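Local coordinates for protein VP24 (White spot syndrome virus, PDB 5HLJ) that serves as a major envelope protein of the virion and is probably held in the viral membrane by a transmembrane helix, at residues Val97-Asn100 with Asp104-Val107; Thr135-Lys138 with Ile142-Leu145. All coordinates share one frame; numbering follows the deposited sequence.

Contact 1 of 2, residues Val97-Asn100 with Asp104-Val107; sequences VYNN and DITV
Asn-99 and Ile-105 meet where a short loop carries the chain from the end of strand 90-99 to the start of strand 105-114, two strands that are not neighbours in the sheet, whose ends come together at a buried spot. The backbones stay well apart, with Asn-99 CA 7.7 Å from Asp-104 CA, and the side chains bridge the distance. Ile-105 runs extended beyond CB (chi2 170°), which lays its end over one face of the Asn-99 amide: CD1 is 3.8 Å from OD1, and CG1 lies 3.9 Å from ND2. This is van der Waals contact between a hydrocarbon chain and a flat polar group, whose own bonds are made elsewhere. Asn-99 has CG anti to its main-chain nitrogen (chi1 176°), which turns the amide toward Asp-104 and Ile-105. There ND2 donates to the carbonyls of Leu-137 and Arg-103, while OD1 is bonded to Thr-101 OG1. Asparagine suits this buried spot because one small amide can bond to the connecting loop and to strand 135-137 at once and so is fixed in rotation. Asp-104 contributes mainly its backbone, CA lying 4.0 Å from Asn-99 ND2; its carboxylate hydrogen-bonds instead to Asn-172 ND2 and the backbone N of Lys-139. A branched aliphatic residue fits at position 105, since Ile-105 also packs on Ile-68 of strand 68-72 and Phe-168 of strand 161-170. The contact is buried, with strand 68-72 beside 90-99, and strands 161-170 and 135-137 flanking 105-114.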
loop_
_atom_site.group_PDB
_atom_site.type_symbol
_atom_site.label_atom_id
_atom_site.label_comp_id
_atom_site.label_asym_id
_atom_site.label_seq_id
_atom_site.Cartn_x
_atom_site.Cartn_y
_atom_site.Cartn_z
ATOM N N VAL A 97 17.975 -9.440 9.297
ATOM C CA VAL A 97 18.291 -8.109 8.824
ATOM C C VAL A 97 19.220 -7.409 9.792
ATOM O O VAL A 97 18.864 -7.158 10.944
ATOM C CB VAL A 97 17.014 -7.245 8.620
ATOM C CG1 VAL A 97 17.373 -5.855 8.086
ATOM C CG2 VAL A 97 16.050 -7.926 7.675
ATOM N N TYR A 98 20.414 -7.080 9.303
ATOM C CA TYR A 98 21.379 -6.343 10.090
ATOM C C TYR A 98 21.209 -4.847 9.860
ATOM O O TYR A 98 21.433 -4.351 8.759
ATOM C CB TYR A 98 22.807 -6.786 9.746
ATOM C CG TYR A 98 23.880 -6.150 10.600
ATOM C CD1 TYR A 98 23.683 -5.957 11.963
ATOM C CD2 TYR A 98 25.107 -5.776 10.052
ATOM C CE1 TYR A 98 24.657 -5.381 12.752
ATOM C CE2 TYR A 98 26.097 -5.201 10.841
ATOM C CZ TYR A 98 25.868 -5.007 12.186
ATOM O OH TYR A 98 26.843 -4.438 12.981
ATOM N N ASN A 99 20.805 -4.143 10.910
ATOM C CA ASN A 99 20.685 -2.698 10.886
ATOM C C ASN A 99 21.943 -2.068 11.462
ATOM O O ASN A 99 22.123 -1.991 12.688
ATOM C CB ASN A 99 19.446 -2.234 11.666
ATOM C CG ASN A 99 19.332 -0.710 11.740
ATOM O OD1 ASN A 99 20.020 0.014 11.016
ATOM N ND2 ASN A 99 18.454 -0.221 12.618
ATOM N N ASN A 100 22.812 -1.618 10.565
ATOM C CA ASN A 100 24.045 -0.965 10.966
ATOM C C ASN A 100 24.015 0.528 10.626
ATOM O O ASN A 100 25.015 1.087 10.198
ATOM C CB ASN A 100 25.251 -1.638 10.300
ATOM C CG ASN A 100 26.557 -1.387 11.056
ATOM O OD1 ASN A 100 26.557 -0.942 12.213
ATOM N ND2 ASN A 100 27.667 -1.686 10.409
ATOM N N ASP A 104 17.309 3.103 15.165
ATOM C CA ASP A 104 16.244 2.132 14.990
ATOM C C ASP A 104 15.421 2.459 13.741
ATOM O O ASP A 104 15.196 3.629 13.420
ATOM C CB ASP A 104 15.344 2.111 16.220
ATOM C CG ASP A 104 16.000 1.429 17.417
ATOM O OD1 ASP A 104 15.375 1.418 18.500
ATOM O OD2 ASP A 104 17.111 0.868 17.273
ATOM N N ILE A 105 14.989 1.415 13.042
ATOM C CA ILE A 105 14.142 1.542 11.863
ATOM C C ILE A 105 12.887 0.707 12.043
ATOM O O ILE A 105 12.975 -0.437 12.483
ATOM C CB ILE A 105 14.864 1.066 10.600
ATOM C CG1 ILE A 105 16.100 1.924 10.337
ATOM C CG2 ILE A 105 13.912 1.052 9.417
ATOM C CD1 ILE A 105 16.976 1.361 9.266
ATOM N N THR A 106 11.723 1.262 11.725
ATOM C CA THR A 106 10.509 0.454 11.702
ATOM C C THR A 106 10.161 0.094 10.256
ATOM O O THR A 106 10.168 0.952 9.362
ATOM C CB THR A 106 9.297 1.168 12.376
ATOM O OG1 THR A 106 9.620 1.509 13.735
ATOM C CG2 THR A 106 8.055 0.251 12.387
ATOM N N VAL A 107 9.902 -1.183 10.012
ATOM C CA VAL A 107 9.296 -1.573 8.750
ATOM C C VAL A 107 7.780 -1.489 8.932
ATOM O O VAL A 107 7.193 -2.294 9.643
ATOM C CB VAL A 107 9.742 -2.982 8.303
ATOM C CG1 VAL A 107 9.204 -3.303 6.909
ATOM C CG2 VAL A 107 11.263 -3.057 8.291
#

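Contact 2 of 2, residues Thr135-Lys138 with Ile142-Leu145; sequences TVLK and INTL
Asn-143 grips both main-chain polar groups of Lys-138, and this pair of hydrogen bonds is the tight centre of the contact. Lys-138 N donates to Asn-143 OD1 at 2.9 Å, although it approaches from above the carbonyl plane and the bond is bent to 141°. The second bond, from Asn-143 ND2 to Lys-138 O, is longer at 3.3 Å but nearly straight (168°); it uses a lone pair and runs almost within the plane of the amide. Hydrogen bonds to three backbone atoms, N and O of Lys-138 and O of Val-97, which ND2 also reaches, fix the rotation of this buried group. With CG beside the backbone nitrogen (chi1 -52°), the amide swings over to Lys-138 while CB remains 3.9 Å from Leu-137 CD2. Farther along, Leu-145 directs CD1 to within 3.9 Å of Thr-135 CB, and Thr-135 CG2 rests 3.7 Å from Thr-144 O. The beta-branched threonine gives a methyl to this packing while its hydroxyl bonds to Lys-133 O. Elsewhere the contact is looser: the CB atoms of Val-136 and Thr-144 point away on partly exposed positions, and Thr-144 OG1 turns to Arg-96. Lys-138 lends CB to the flank of Asn-143 OD1, at 3.6 Å, before its bent chain leads away to a salt bridge with Asp-104. Strands 135-137 and 142-145 run nearly antiparallel, yet strand 135-137 pairs with 105-114 and strand 141-151 with 90-99. Such a chain reversal, bridged by a side chain while its arms pair with different strands, is consistent with the seam of a rolled, barrel-like beta sheet.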
loop_
_atom_site.group_PDB
_atom_site.type_symbol
_atom_site.label_atom_id
_atom_site.label_comp_id
_atom_site.label_asym_id
_atom_site.label_seq_id
_atom_site.Cartn_x
_atom_site.Cartn_y
_atom_site.Cartn_z
ATOM N N THR A 135 7.415 -4.126 12.234
ATOM C CA THR A 135 8.568 -4.745 12.869
ATOM C C THR A 135 9.698 -3.757 13.053
ATOM O O THR A 135 10.134 -3.129 12.080
ATOM C CB THR A 135 9.113 -5.904 12.027
ATOM O OG1 THR A 135 8.095 -6.896 11.845
ATOM C CG2 THR A 135 10.356 -6.510 12.690
ATOM N N VAL A 136 10.184 -3.624 14.286
ATOM C CA VAL A 136 11.308 -2.743 14.564
ATOM C C VAL A 136 12.642 -3.436 14.252
ATOM O O VAL A 136 12.899 -4.559 14.692
ATOM C CB VAL A 136 11.313 -2.262 16.030
ATOM C CG1 VAL A 136 12.544 -1.382 16.299
ATOM C CG2 VAL A 136 10.044 -1.497 16.337
ATOM N N LEU A 137 13.480 -2.776 13.461
ATOM C CA LEU A 137 14.841 -3.251 13.268
ATOM C C LEU A 137 15.749 -2.462 14.226
ATOM O O LEU A 137 16.086 -1.302 13.980
ATOM C CB LEU A 137 15.285 -3.092 11.809
ATOM C CG LEU A 137 14.312 -3.585 10.722
ATOM C CD1 LEU A 137 14.778 -3.177 9.307
ATOM C CD2 LEU A 137 14.118 -5.080 10.784
ATOM N N LYS A 138 16.099 -3.079 15.346
ATOM C CA LYS A 138 16.961 -2.426 16.328
ATOM C C LYS A 138 18.356 -2.217 15.723
ATOM O O LYS A 138 18.866 -3.084 15.009
ATOM C CB LYS A 138 17.039 -3.264 17.605
ATOM C CG LYS A 138 15.696 -3.518 18.262
ATOM C CD LYS A 138 15.110 -2.235 18.798
ATOM C CE LYS A 138 15.903 -1.740 20.003
ATOM N NZ LYS A 138 15.255 -0.570 20.654
ATOM N N ILE A 142 21.044 -7.889 14.688
ATOM C CA ILE A 142 20.431 -8.656 13.623
ATOM C C ILE A 142 19.001 -8.976 14.059
ATOM O O ILE A 142 18.770 -9.473 15.162
ATOM C CB ILE A 142 21.221 -9.932 13.319
ATOM C CG1 ILE A 142 22.706 -9.587 13.145
ATOM C CG2 ILE A 142 20.692 -10.616 12.067
ATOM C CD1 ILE A 142 23.565 -10.770 12.791
ATOM N N ASN A 143 18.043 -8.662 13.196
ATOM C CA ASN A 143 16.630 -8.762 13.534
ATOM C C ASN A 143 15.909 -9.762 12.652
ATOM O O ASN A 143 16.237 -9.913 11.475
ATOM C CB ASN A 143 15.946 -7.406 13.390
ATOM C CG ASN A 143 16.663 -6.298 14.129
ATOM O OD1 ASN A 143 16.302 -5.958 15.262
ATOM N ND2 ASN A 143 17.674 -5.705 13.481
ATOM N N THR A 144 14.912 -10.433 13.207
ATOM C CA THR A 144 14.059 -11.270 12.387
ATOM C C THR A 144 12.965 -10.414 11.740
ATOM O O THR A 144 12.359 -9.555 12.388
ATOM C CB THR A 144 13.462 -12.419 13.219
ATOM O OG1 THR A 144 14.531 -13.285 13.607
ATOM C CG2 THR A 144 12.461 -13.235 12.402
ATOM N N LEU A 145 12.764 -10.620 10.443
ATOM C CA LEU A 145 11.721 -9.919 9.696
ATOM C C LEU A 145 10.938 -10.935 8.896
ATOM O O LEU A 145 11.526 -11.725 8.161
ATOM C CB LEU A 145 12.316 -8.853 8.771
ATOM C CG LEU A 145 11.372 -8.062 7.851
ATOM C CD1 LEU A 145 10.403 -7.233 8.648
ATOM C CD2 LEU A 145 12.163 -7.132 6.901
#

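The two contacts sit side by side, their centres about 6 Å apart, and each joins one strand of the pair 90-99/141-151 to one of the pair 105-114/135-137. Probable backbone hydrogen bonds stitch them together, from Leu-137 N to Ile-105 O at 2.6 Å and from Val-97 N to Asn-143 O at 2.8 Å. Every touching residue of contact 1 is buried, whereas contact 2 is partly buried, with several residues partly exposed. Each depends on an asparagine amide, but in contact 1 its bonds go to partners beyond the two segments, leaving van der Waals contact between them, while in contact 2 they cross the interface directly.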